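Local coordinates for protein dual function macrocyclase-peptidase POPB (Galerina marginata, PDB 5N4B) that cleaves peptide bonds after prolyl residues, first trimming and then macrocyclising the peptide precursors of the toxic amanitins, at residues S468-K473 / S527-G532; G498-S503 / A577-L582; E545-T550 / I621-N626; D552-A557 / M585-R590. The protein carries 1 engineered substitution. All coordinates share one frame; numbering follows the deposited sequence. Where two conformers were deposited one is given.

Interaction 1: S468-K473 / S527-G532; sequences SKDGTK and SIRGGG
The guanidinium of R529 has T472 lying over one face and D470 OD2 and a water at its edge, both in its plane. T472 CB stands 3.9 Å above that plane, over its centre. T472 OG1 approaches the same group, 3.3 Å from R529 NH1, but at too poor an angle for a hydrogen bond. At the edge, R529 NH1 reaches the syn lone pair of D470 OD2 at 2.9 Å with an N-H...O angle of 166°, a nearly straight hydrogen bond within a salt bridge. R529 NH2 adds only a weak bond to this same oxygen, so the ion pair rests on one carboxylate oxygen. The planes, 56° apart, rule out a coplanar two-pronged pairing.

The other oxygen, D470 OD1, is used within its own turn: it takes bonds from T472 OG1 at 2.6 Å and from T472 N at 3.0 Å. The latter bond makes an Asx turn. A chi1 of 73° sets the D470 carboxylate between its backbone N and carbonyl carbon, from where it can serve both T472 and the arginine.

The water donates to S468 OG, accepts from D470 N, and receives a weak bond from R529 NH2. D553 OD1 on helix 548-563 is the stronger partner of S468 OG and R529 NH2, giving the arginine a second carboxylate.

The turn itself has S468 N bonded to T472 O, G471 N to S468 O, and G471 at positive phi. These features are consistent with a type I turn plus G1 bulge, a common way to close a beta-hairpin, here joining edge strand 459-467 to strand 473-481 of the hydrolase-domain sheet.

Interaction 2: G498-S503 / A577-L582; sequences GGFATS and AANGGL. Engineered in segment 577-582: A578 (natural residue Ser).
G498 O accepts a hydrogen bond from K547 NZ and has N579 ND2 3.0 Å away. The amide of N579 is itself held at both ends: OD1 is hydrogen-bonded to Y624 OH, and ND2 gives a hydrogen bond to Y497 O. N579 ND2 also lies 3.6 Å from G499 N, so the amide sits close against the glycine backbone. With partners at both ends, its rotation is well defined and the assignment of O and N is supported by the bonding.

N579 CG is anti to the backbone N (chi1 -165°), which carries the amide off the start of helix 579-590 toward the loop. There the amide meets the F500 ring almost at a right angle, the two planes being 88° apart. N579 CB lies in the ring plane, at its edge, 3.9 Å from F500 CE2; N579 OD1 approaches F500 CE2 obliquely at 3.6 Å. Beyond this, W620 stacks edge-to-face with F500. The loop folds back through a type I' turn, closed by T502 N to G499 O at 3.0 Å, and T502 packs on an aromatic side chain of the bound peptide.

Immediately before N579, A578, an engineered replacement of the catalytic serine, occupies the N-cap position with phi 64°. This sharp turn between strand 572-577 and helix 579-590 is the nucleophile elbow of the alpha/beta-hydrolase fold.

Interaction 3: E545-T550 / I621-N626; sequences ETKVNT and ISEYGN
A buried salt bridge in the alpha/beta-hydrolase domain joins K547, in the segment leading into helix 548-563, to E623 on the short helix 621-624, close to the active site: the side chain of Y624 is about 7 Å from that of A578. K547 NZ donates to E623 OE2 at 3.0 Å. It meets this oxygen on the anti side, 18° out of the carboxylate plane. Two carbonyl oxygens, of G498 and G542, are further acceptors for the ammonium, which thus has three bonds to match its three N-H groups. Both glutamate oxygens have further partners: OE2 also accepts from F500 N, and OE1 is bonded to H539 NE2. Such partners on both sides would favour a charged pair despite burial.

The lysine starts with CG anti to its N (chi1 -167°), then bends at chi2 and chi3 to bring NZ obliquely across to the carboxylate. At the end of the short helix, G625 N bonds to I621 O at 2.9 Å, and G625 leaves the helical conformation with phi 95°. E623 CB covers one face of the Y624 ring, 4.1 Å above its plane and offset toward the rim. K547 CD approaches the same ring at its edge, 4.4 Å from Y624 CD1.

Interaction 4: D552-A557 / M585-R590; sequences DDFIAA and MGSIVR
The helical segments carrying I555 and S587 cross at -68°, with axes 10.0 Å apart at closest approach, and the CA atoms of these two residues form the nearest backbone pair at 6.6 Å. This steep crossing confines the contact to a small patch. S587 OG lies at the edge of the F554 ring, near its plane, 3.5 Å from F554 CD2. The hydroxyl is satisfied by its own helix: chi1 of -71° places OG beside the backbone N, from where it bonds to L583 O one turn back. I555 reaches across with its longer branch, CG1 being 4.2 Å from S587 OG and CD1 4.1 Å from R590 CB. The isoleucine and arginine side chains cross at about a right angle, and the methyl meets the arginine at CB.

At the less buried margin a water joins the charged groups. It donates to D552 OD1 at 2.7 Å and accepts from R590 NE at 2.9 Å, lying in the guanidinium plane at its edge; the carboxylate and guanidinium are not in direct contact.

F554 and S587 both also rest on I574, so helices 548-563 and 579-590 share strand 572-577 as their floor, while M585 and V589 pack against F673 of helix 668-680.

From the N terminus, interaction 1 opens at the hairpin turn 468-473 and closes at the loop 527-532. Interaction 2 has meanwhile begun at 498-503 and ends only at 577-582, so the two loops cross. Interactions 3 and 4 start after interaction 1 is complete, near the beginning of helix 548-563. Interaction 4 closes first, at 585-590, and falls wholly within the longer excursion of interaction 3, which ends at 621-626; both cross interaction 2. Helix 548-563 serves interactions 3 and 4, helix 579-590 interactions 2 and 4. Together they tie the edge hairpin, the loops after strands 492-495 and 522-526, the nucleophile helix and the short helix 621-624 into one hydrolase domain.

Interaction 1: S468-K473 / S527-G532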
loop_
_atom_site.group_PDB
_atom_site.type_symbol
_atom_site.label_atom_id
_atom_site.label_comp_id
_atom_site.label_asym_id
_atom_site.label_seq_id
_atom_site.Cartn_x
_atom_site.Cartn_y
_atom_site.Cartn_z
ATOM N N SER A 468 -10.792 7.044 23.246
ATOM C CA SER A 468 -9.906 5.962 23.608
ATOM C C SER A 468 -9.683 5.965 25.113
ATOM O O SER A 468 -10.103 6.886 25.813
ATOM C CB SER A 468 -8.583 6.051 22.837
ATOM O OG SER A 468 -7.877 4.814 22.937
ATOM N N LYS A 469 -9.005 4.921 25.586
ATOM C CA LYS A 469 -8.686 4.769 27.014
ATOM C C LYS A 469 -8.155 6.041 27.655
ATOM O O LYS A 469 -8.595 6.421 28.753
ATOM C CB LYS A 469 -7.649 3.636 27.114
ATOM C CG LYS A 469 -7.254 3.301 28.508
ATOM C CD LYS A 469 -6.280 2.135 28.532
ATOM C CE LYS A 469 -5.593 2.014 29.877
ATOM N NZ LYS A 469 -4.745 0.811 29.867
ATOM N N ASP A 470 -7.206 6.710 27.010
ATOM C CA ASP A 470 -6.534 7.863 27.552
ATOM C C ASP A 470 -7.287 9.160 27.318
ATOM O O ASP A 470 -6.779 10.226 27.682
ATOM C CB ASP A 470 -5.086 7.935 27.061
ATOM C CG ASP A 470 -4.944 8.342 25.581
ATOM O OD1 ASP A 470 -5.980 8.643 24.942
ATOM O OD2 ASP A 470 -3.792 8.411 25.083
ATOM N N GLY A 471 -8.472 9.104 26.732
ATOM C CA GLY A 471 -9.269 10.287 26.536
ATOM C C GLY A 471 -9.191 10.887 25.143
ATOM O O GLY A 471 -10.005 11.754 24.810
ATOM N N THR A 472 -8.269 10.406 24.303
ATOM C CA THR A 472 -8.126 10.945 22.957
ATOM C C THR A 472 -9.367 10.650 22.128
ATOM O O THR A 472 -9.881 9.524 22.119
ATOM C CB THR A 472 -6.910 10.334 22.273
ATOM O OG1 THR A 472 -5.757 10.528 23.094
ATOM C CG2 THR A 472 -6.674 10.981 20.918
ATOM N N LYS A 473 -9.854 11.654 21.429
ATOM C CA LYS A 473 -10.981 11.500 20.532
ATOM C C LYS A 473 -10.486 11.029 19.173
ATOM O O LYS A 473 -9.555 11.595 18.597
ATOM C CB LYS A 473 -11.727 12.818 20.410
ATOM C CG LYS A 473 -12.255 13.324 21.757
ATOM C CD LYS A 473 -13.166 12.326 22.439
ATOM C CE LYS A 473 -13.767 12.894 23.747
ATOM N NZ LYS A 473 -12.694 13.444 24.670
ATOM N N SER A 527 -9.781 5.705 12.652
ATOM C CA SER A 527 -8.533 6.370 12.312
ATOM C C SER A 527 -7.577 6.328 13.508
ATOM O O SER A 527 -7.179 7.350 14.052
ATOM C CB SER A 527 -8.799 7.815 11.907
ATOM O OG SER A 527 -9.816 7.909 10.900
ATOM N N ILE A 528 -7.128 5.125 13.838
ATOM C CA ILE A 528 -6.351 4.911 15.063
ATOM C C ILE A 528 -4.948 5.516 14.958
ATOM O O ILE A 528 -4.357 5.649 13.872
ATOM C CB ILE A 528 -6.309 3.421 15.395
ATOM C CG1 ILE A 528 -5.527 2.645 14.341
ATOM C CG2 ILE A 528 -7.717 2.911 15.590
ATOM C CD1 ILE A 528 -5.610 1.123 14.537
ATOM N N ARG A 529 -4.406 5.859 16.118
ATOM C CA ARG A 529 -3.052 6.381 16.207
ATOM C C ARG A 529 -2.045 5.359 15.713
ATOM O O ARG A 529 -2.303 4.150 15.734
ATOM C CB ARG A 529 -2.752 6.823 17.633
ATOM C CG ARG A 529 -3.416 8.138 17.998
ATOM C CD ARG A 529 -3.227 8.501 19.428
ATOM N NE ARG A 529 -3.987 7.612 20.275
ATOM C CZ ARG A 529 -4.026 7.661 21.591
ATOM N NH1 ARG A 529 -3.276 8.531 22.266
ATOM N NH2 ARG A 529 -4.789 6.814 22.235
ATOM N N GLY A 530 -0.913 5.858 15.232
ATOM C CA GLY A 530 0.014 5.126 14.424
ATOM C C GLY A 530 -0.173 5.362 12.929
ATOM O O GLY A 530 0.784 5.301 12.162
ATOM N N GLY A 531 -1.403 5.645 12.503
ATOM C CA GLY A 531 -1.611 6.146 11.165
ATOM C C GLY A 531 -1.152 7.576 10.993
ATOM O O GLY A 531 -0.706 8.229 11.938
ATOM N N GLY A 532 -1.299 8.046 9.764
ATOM C CA GLY A 532 -0.889 9.376 9.362
ATOM C C GLY A 532 -2.003 10.360 9.202
ATOM O O GLY A 532 -1.746 11.463 8.708
HETATM O O HOH W 1 -5.838 5.475 24.707
#

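Interaction 2: G498-S503 / A577-L582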
loop_
_atom_site.group_PDB
_atom_site.type_symbol
_atom_site.label_atom_id
_atom_site.label_comp_id
_atom_site.label_asym_id
_atom_site.label_seq_id
_atom_site.Cartn_x
_atom_site.Cartn_y
_atom_site.Cartn_z
ATOM N N GLY A 498 -2.928 0.844 11.170
ATOM C CA GLY A 498 -2.477 1.317 12.466
ATOM C C GLY A 498 -0.983 1.512 12.628
ATOM O O GLY A 498 -0.409 1.120 13.645
ATOM N N GLY A 499 -0.337 2.066 11.643
ATOM C CA GLY A 499 1.098 2.239 11.738
ATOM C C GLY A 499 1.672 2.955 10.524
ATOM O O GLY A 499 1.026 3.155 9.478
ATOM N N PHE A 500 2.939 3.320 10.680
ATOM C CA PHE A 500 3.815 3.756 9.594
ATOM C C PHE A 500 3.368 5.071 8.956
ATOM O O PHE A 500 3.827 5.409 7.847
ATOM C CB PHE A 500 4.018 2.668 8.547
ATOM C CG PHE A 500 4.686 1.422 9.088
ATOM C CD1 PHE A 500 6.088 1.378 9.188
ATOM C CD2 PHE A 500 3.954 0.323 9.512
ATOM C CE1 PHE A 500 6.727 0.273 9.677
ATOM C CE2 PHE A 500 4.610 -0.827 10.031
ATOM C CZ PHE A 500 6.007 -0.859 10.083
ATOM N N ALA A 501 2.547 5.841 9.673
ATOM C CA ALA A 501 1.981 7.075 9.137
ATOM C C ALA A 501 1.113 6.826 7.914
ATOM O O ALA A 501 0.845 7.751 7.128
ATOM C CB ALA A 501 3.071 8.121 8.852
ATOM N N THR A 502 0.618 5.603 7.723
ATOM C CA THR A 502 -0.305 5.270 6.645
ATOM C C THR A 502 -1.706 5.654 7.113
ATOM O O THR A 502 -2.133 5.284 8.202
ATOM C CB THR A 502 -0.191 3.789 6.329
ATOM O OG1 THR A 502 1.161 3.544 5.883
ATOM C CG2 THR A 502 -1.193 3.361 5.273
ATOM N N SER A 503 -2.396 6.430 6.299
ATOM C CA SER A 503 -3.748 6.877 6.595
ATOM C C SER A 503 -4.769 5.843 6.141
ATOM O O SER A 503 -4.690 5.307 5.023
ATOM C CB SER A 503 -4.003 8.207 5.897
ATOM O OG SER A 503 -3.278 9.228 6.552
ATOM N N ALA A 577 -4.219 -6.319 7.365
ATOM C CA ALA A 577 -3.115 -6.984 6.699
ATOM C C ALA A 577 -1.789 -6.321 7.046
ATOM O O ALA A 577 -1.697 -5.103 7.186
ATOM C CB ALA A 577 -3.297 -6.961 5.167
ATOM N N ALA A 578 -0.742 -7.142 7.151
ATOM C CA ALA A 578 0.631 -6.688 7.425
ATOM C C ALA A 578 0.653 -6.062 8.806
ATOM O O ALA A 578 0.388 -6.789 9.781
ATOM C CB ALA A 578 1.195 -5.857 6.261
ATOM N N ASN A 579 0.997 -4.780 8.970
ATOM C CA ASN A 579 0.805 -4.172 10.288
ATOM C C ASN A 579 -0.614 -4.357 10.803
ATOM O O ASN A 579 -0.813 -4.471 12.014
ATOM C CB ASN A 579 1.168 -2.675 10.302
ATOM C CG ASN A 579 1.314 -2.135 11.709
ATOM O OD1 ASN A 579 2.325 -2.365 12.369
ATOM N ND2 ASN A 579 0.299 -1.429 12.210
ATOM N N GLY A 580 -1.604 -4.352 9.892
ATOM C CA GLY A 580 -2.993 -4.581 10.267
ATOM C C GLY A 580 -3.216 -5.989 10.774
ATOM O O GLY A 580 -4.139 -6.228 11.557
ATOM N N GLY A 581 -2.401 -6.955 10.319
ATOM C CA GLY A 581 -2.521 -8.319 10.861
ATOM C C GLY A 581 -1.971 -8.413 12.259
ATOM O O GLY A 581 -2.527 -9.100 13.131
ATOM N N LEU A 582 -0.871 -7.719 12.516
ATOM C CA LEU A 582 -0.372 -7.532 13.876
ATOM C C LEU A 582 -1.438 -6.894 14.755
ATOM O O LEU A 582 -1.677 -7.311 15.895
ATOM C CB LEU A 582 0.874 -6.626 13.855
ATOM C CG LEU A 582 1.335 -6.110 15.208
ATOM C CD1 LEU A 582 1.776 -7.210 16.185
ATOM C CD2 LEU A 582 2.512 -5.114 15.029
#

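Interaction 3: E545-T550 / I621-N626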
loop_
_atom_site.group_PDB
_atom_site.type_symbol
_atom_site.label_atom_id
_atom_site.label_comp_id
_atom_site.label_asym_id
_atom_site.label_seq_id
_atom_site.Cartn_x
_atom_site.Cartn_y
_atom_site.Cartn_z
ATOM N N GLU A 545 7.449 3.307 21.929
ATOM C CA GLU A 545 6.922 3.140 23.278
ATOM C C GLU A 545 5.428 3.432 23.418
ATOM O O GLU A 545 4.852 3.041 24.444
ATOM C CB GLU A 545 7.727 3.960 24.288
ATOM C CG GLU A 545 7.500 5.442 24.227
ATOM C CD GLU A 545 8.412 6.178 23.258
ATOM O OE1 GLU A 545 9.043 5.558 22.362
ATOM O OE2 GLU A 545 8.505 7.425 23.418
ATOM N N THR A 546 4.803 4.116 22.462
ATOM C CA THR A 546 3.368 4.364 22.510
ATOM C C THR A 546 2.561 3.433 21.604
ATOM O O THR A 546 1.372 3.681 21.383
ATOM C CB THR A 546 3.048 5.806 22.096
ATOM O OG1 THR A 546 3.434 6.007 20.751
ATOM C CG2 THR A 546 3.741 6.865 22.984
ATOM N N LYS A 547 3.178 2.378 21.067
ATOM C CA LYS A 547 2.468 1.490 20.140
ATOM C C LYS A 547 1.237 0.874 20.782
ATOM O O LYS A 547 0.264 0.571 20.082
ATOM C CB LYS A 547 3.418 0.380 19.646
ATOM C CG LYS A 547 2.864 -0.404 18.457
ATOM C CD LYS A 547 2.944 0.450 17.173
ATOM C CE LYS A 547 1.772 0.304 16.280
ATOM N NZ LYS A 547 1.839 1.369 15.204
ATOM N N VAL A 548 1.246 0.672 22.099
ATOM C CA VAL A 548 0.064 0.145 22.784
ATOM C C VAL A 548 -1.167 1.002 22.495
ATOM O O VAL A 548 -2.285 0.485 22.474
ATOM C CB VAL A 548 0.314 -0.018 24.294
ATOM C CG1 VAL A 548 0.525 1.322 24.941
ATOM C CG2 VAL A 548 -0.886 -0.701 24.967
ATOM N N ASN A 549 -0.989 2.307 22.215
ATOM C CA ASN A 549 -2.148 3.157 21.986
ATOM C C ASN A 549 -2.912 2.756 20.735
ATOM O O ASN A 549 -4.134 2.905 20.693
ATOM C CB ASN A 549 -1.734 4.607 21.839
ATOM C CG ASN A 549 -1.218 5.210 23.097
ATOM O OD1 ASN A 549 -1.442 4.741 24.207
ATOM N ND2 ASN A 549 -0.510 6.303 22.918
ATOM N N THR A 550 -2.203 2.246 19.728
ATOM C CA THR A 550 -2.873 1.751 18.518
ATOM C C THR A 550 -3.883 0.672 18.858
ATOM O O THR A 550 -5.016 0.666 18.350
ATOM C CB THR A 550 -1.826 1.213 17.574
ATOM O OG1 THR A 550 -0.879 2.261 17.230
ATOM C CG2 THR A 550 -2.456 0.683 16.350
ATOM N N ILE A 621 12.228 -1.128 13.101
ATOM C CA ILE A 621 12.640 -0.678 14.422
ATOM C C ILE A 621 12.143 0.737 14.700
ATOM O O ILE A 621 11.813 1.062 15.846
ATOM C CB ILE A 621 14.156 -0.824 14.561
ATOM C CG1 ILE A 621 14.494 -2.315 14.689
ATOM C CG2 ILE A 621 14.652 -0.061 15.757
ATOM C CD1 ILE A 621 16.007 -2.594 14.568
ATOM N N SER A 622 12.045 1.589 13.676
ATOM C CA SER A 622 11.507 2.928 13.899
ATOM C C SER A 622 10.030 2.899 14.264
ATOM O O SER A 622 9.517 3.892 14.792
ATOM C CB SER A 622 11.728 3.787 12.665
ATOM O OG SER A 622 11.155 3.202 11.542
ATOM N N GLU A 623 9.330 1.801 13.987
ATOM C CA GLU A 623 7.928 1.620 14.304
ATOM C C GLU A 623 7.663 0.883 15.604
ATOM O O GLU A 623 6.743 1.247 16.336
ATOM C CB GLU A 623 7.208 0.861 13.189
ATOM C CG GLU A 623 5.693 0.899 13.291
ATOM C CD GLU A 623 5.054 2.284 13.004
ATOM O OE1 GLU A 623 5.775 3.171 12.519
ATOM O OE2 GLU A 623 3.837 2.454 13.299
ATOM N N TYR A 624 8.438 -0.150 15.904
ATOM C CA TYR A 624 8.177 -1.049 17.029
ATOM C C TYR A 624 9.185 -0.930 18.166
ATOM O O TYR A 624 8.887 -1.412 19.270
ATOM C CB TYR A 624 8.175 -2.498 16.530
ATOM C CG TYR A 624 7.210 -2.815 15.414
ATOM C CD1 TYR A 624 5.932 -2.353 15.459
ATOM C CD2 TYR A 624 7.591 -3.594 14.340
ATOM C CE1 TYR A 624 5.031 -2.623 14.443
ATOM C CE2 TYR A 624 6.713 -3.880 13.320
ATOM C CZ TYR A 624 5.427 -3.384 13.386
ATOM O OH TYR A 624 4.639 -3.714 12.323
ATOM N N GLY A 625 10.359 -0.351 17.930
ATOM C CA GLY A 625 11.460 -0.470 18.865
ATOM C C GLY A 625 12.394 -1.614 18.494
ATOM O O GLY A 625 12.134 -2.431 17.606
ATOM N N ASN A 626 13.498 -1.693 19.236
ATOM C CA ASN A 626 14.540 -2.675 18.988
ATOM C C ASN A 626 14.545 -3.695 20.128
ATOM O O ASN A 626 14.905 -3.346 21.264
ATOM C CB ASN A 626 15.897 -1.986 18.887
ATOM C CG ASN A 626 16.988 -2.921 18.437
ATOM O OD1 ASN A 626 16.902 -4.158 18.599
ATOM N ND2 ASN A 626 18.047 -2.339 17.880
#

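Interaction 4: D552-A557 / M585-R590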
loop_
_atom_site.group_PDB
_atom_site.type_symbol
_atom_site.label_atom_id
_atom_site.label_comp_id
_atom_site.label_asym_id
_atom_site.label_seq_id
_atom_site.Cartn_x
_atom_site.Cartn_y
_atom_site.Cartn_z
ATOM N N ASP A 552 -5.185 0.015 21.949
ATOM C CA ASP A 552 -6.240 0.593 22.760
ATOM C C ASP A 552 -7.264 1.327 21.882
ATOM O O ASP A 552 -8.468 1.236 22.115
ATOM C CB ASP A 552 -5.622 1.529 23.805
ATOM C CG ASP A 552 -4.874 0.776 24.933
ATOM O OD1 ASP A 552 -5.188 -0.414 25.169
ATOM O OD2 ASP A 552 -4.022 1.408 25.592
ATOM N N ASP A 553 -6.807 2.059 20.880
ATOM C CA ASP A 553 -7.727 2.785 20.003
ATOM C C ASP A 553 -8.617 1.803 19.242
ATOM O O ASP A 553 -9.810 2.023 19.085
ATOM C CB ASP A 553 -6.953 3.659 19.009
ATOM C CG ASP A 553 -6.260 4.856 19.636
ATOM O OD1 ASP A 553 -6.494 5.135 20.813
ATOM O OD2 ASP A 553 -5.488 5.480 18.877
ATOM N N PHE A 554 -8.039 0.707 18.753
ATOM C CA PHE A 554 -8.797 -0.244 17.944
ATOM C C PHE A 554 -9.803 -1.014 18.794
ATOM O O PHE A 554 -10.963 -1.208 18.389
ATOM C CB PHE A 554 -7.832 -1.197 17.237
ATOM C CG PHE A 554 -8.398 -1.895 16.023
ATOM C CD1 PHE A 554 -8.804 -1.200 14.912
ATOM C CD2 PHE A 554 -8.380 -3.272 15.963
ATOM C CE1 PHE A 554 -9.271 -1.852 13.778
ATOM C CE2 PHE A 554 -8.853 -3.940 14.849
ATOM C CZ PHE A 554 -9.306 -3.240 13.774
ATOM N N ILE A 555 -9.392 -1.419 19.988
ATOM C CA ILE A 555 -10.308 -2.089 20.896
ATOM C C ILE A 555 -11.441 -1.158 21.353
ATOM O O ILE A 555 -12.622 -1.535 21.371
ATOM C CB ILE A 555 -9.516 -2.680 22.071
ATOM C CG1 ILE A 555 -8.636 -3.823 21.579
ATOM C CG2 ILE A 555 -10.489 -3.122 23.163
ATOM C CD1 ILE A 555 -7.538 -4.197 22.572
ATOM N N ALA A 556 -11.104 0.096 21.670
ATOM C CA ALA A 556 -12.142 1.056 22.042
ATOM C C ALA A 556 -13.158 1.283 20.919
ATOM O O ALA A 556 -14.360 1.514 21.173
ATOM C CB ALA A 556 -11.518 2.363 22.516
ATOM N N ALA A 557 -12.717 1.246 19.662
ATOM C CA ALA A 557 -13.653 1.412 18.560
ATOM C C ALA A 557 -14.690 0.293 18.567
ATOM O O ALA A 557 -15.886 0.537 18.388
ATOM C CB ALA A 557 -12.881 1.438 17.244
ATOM N N MET A 585 -4.042 -9.592 15.556
ATOM C CA MET A 585 -3.540 -10.655 16.444
ATOM C C MET A 585 -3.319 -10.122 17.844
ATOM O O MET A 585 -3.731 -10.753 18.820
ATOM C CB MET A 585 -2.258 -11.264 15.863
ATOM C CG MET A 585 -2.579 -12.118 14.628
ATOM S SD MET A 585 -1.223 -13.086 13.937
ATOM C CE MET A 585 -0.529 -11.913 12.774
ATOM N N GLY A 586 -2.728 -8.930 17.981
ATOM C CA GLY A 586 -2.602 -8.342 19.302
ATOM C C GLY A 586 -3.924 -7.942 19.928
ATOM O O GLY A 586 -4.095 -8.035 21.153
ATOM N N SER A 587 -4.877 -7.499 19.115
ATOM C CA SER A 587 -6.161 -7.103 19.654
ATOM C C SER A 587 -6.890 -8.288 20.251
ATOM O O SER A 587 -7.545 -8.138 21.277
ATOM C CB SER A 587 -7.010 -6.429 18.590
ATOM O OG SER A 587 -6.506 -5.114 18.257
ATOM N N ILE A 588 -6.835 -9.461 19.615
ATOM C CA ILE A 588 -7.584 -10.597 20.167
ATOM C C ILE A 588 -6.933 -11.099 21.442
ATOM O O ILE A 588 -7.634 -11.565 22.338
ATOM C CB ILE A 588 -7.870 -11.741 19.172
ATOM C CG1 ILE A 588 -6.630 -12.486 18.747
ATOM C CG2 ILE A 588 -8.652 -11.237 17.956
ATOM C CD1 ILE A 588 -6.950 -13.664 17.825
ATOM N N VAL A 589 -5.609 -10.973 21.565
ATOM C CA VAL A 589 -4.918 -11.327 22.802
ATOM C C VAL A 589 -5.305 -10.365 23.919
ATOM O O VAL A 589 -5.528 -10.775 25.076
ATOM C CB VAL A 589 -3.403 -11.344 22.552
ATOM C CG1 VAL A 589 -2.643 -11.401 23.871
ATOM C CG2 VAL A 589 -3.009 -12.501 21.560
ATOM N N ARG A 590 -5.388 -9.075 23.604
ATOM C CA ARG A 590 -5.471 -8.042 24.642
ATOM C C ARG A 590 -6.895 -7.699 25.060
ATOM O O ARG A 590 -7.130 -7.345 26.236
ATOM C CB ARG A 590 -4.767 -6.763 24.173
ATOM C CG ARG A 590 -3.261 -6.944 24.034
ATOM C CD ARG A 590 -2.510 -5.715 23.519
ATOM N NE ARG A 590 -2.483 -4.659 24.520
ATOM C CZ ARG A 590 -1.627 -4.583 25.540
ATOM N NH1 ARG A 590 -0.659 -5.475 25.686
ATOM N NH2 ARG A 590 -1.724 -3.597 26.422
HETATM O O HOH W 2 -4.746 -2.889 24.207
#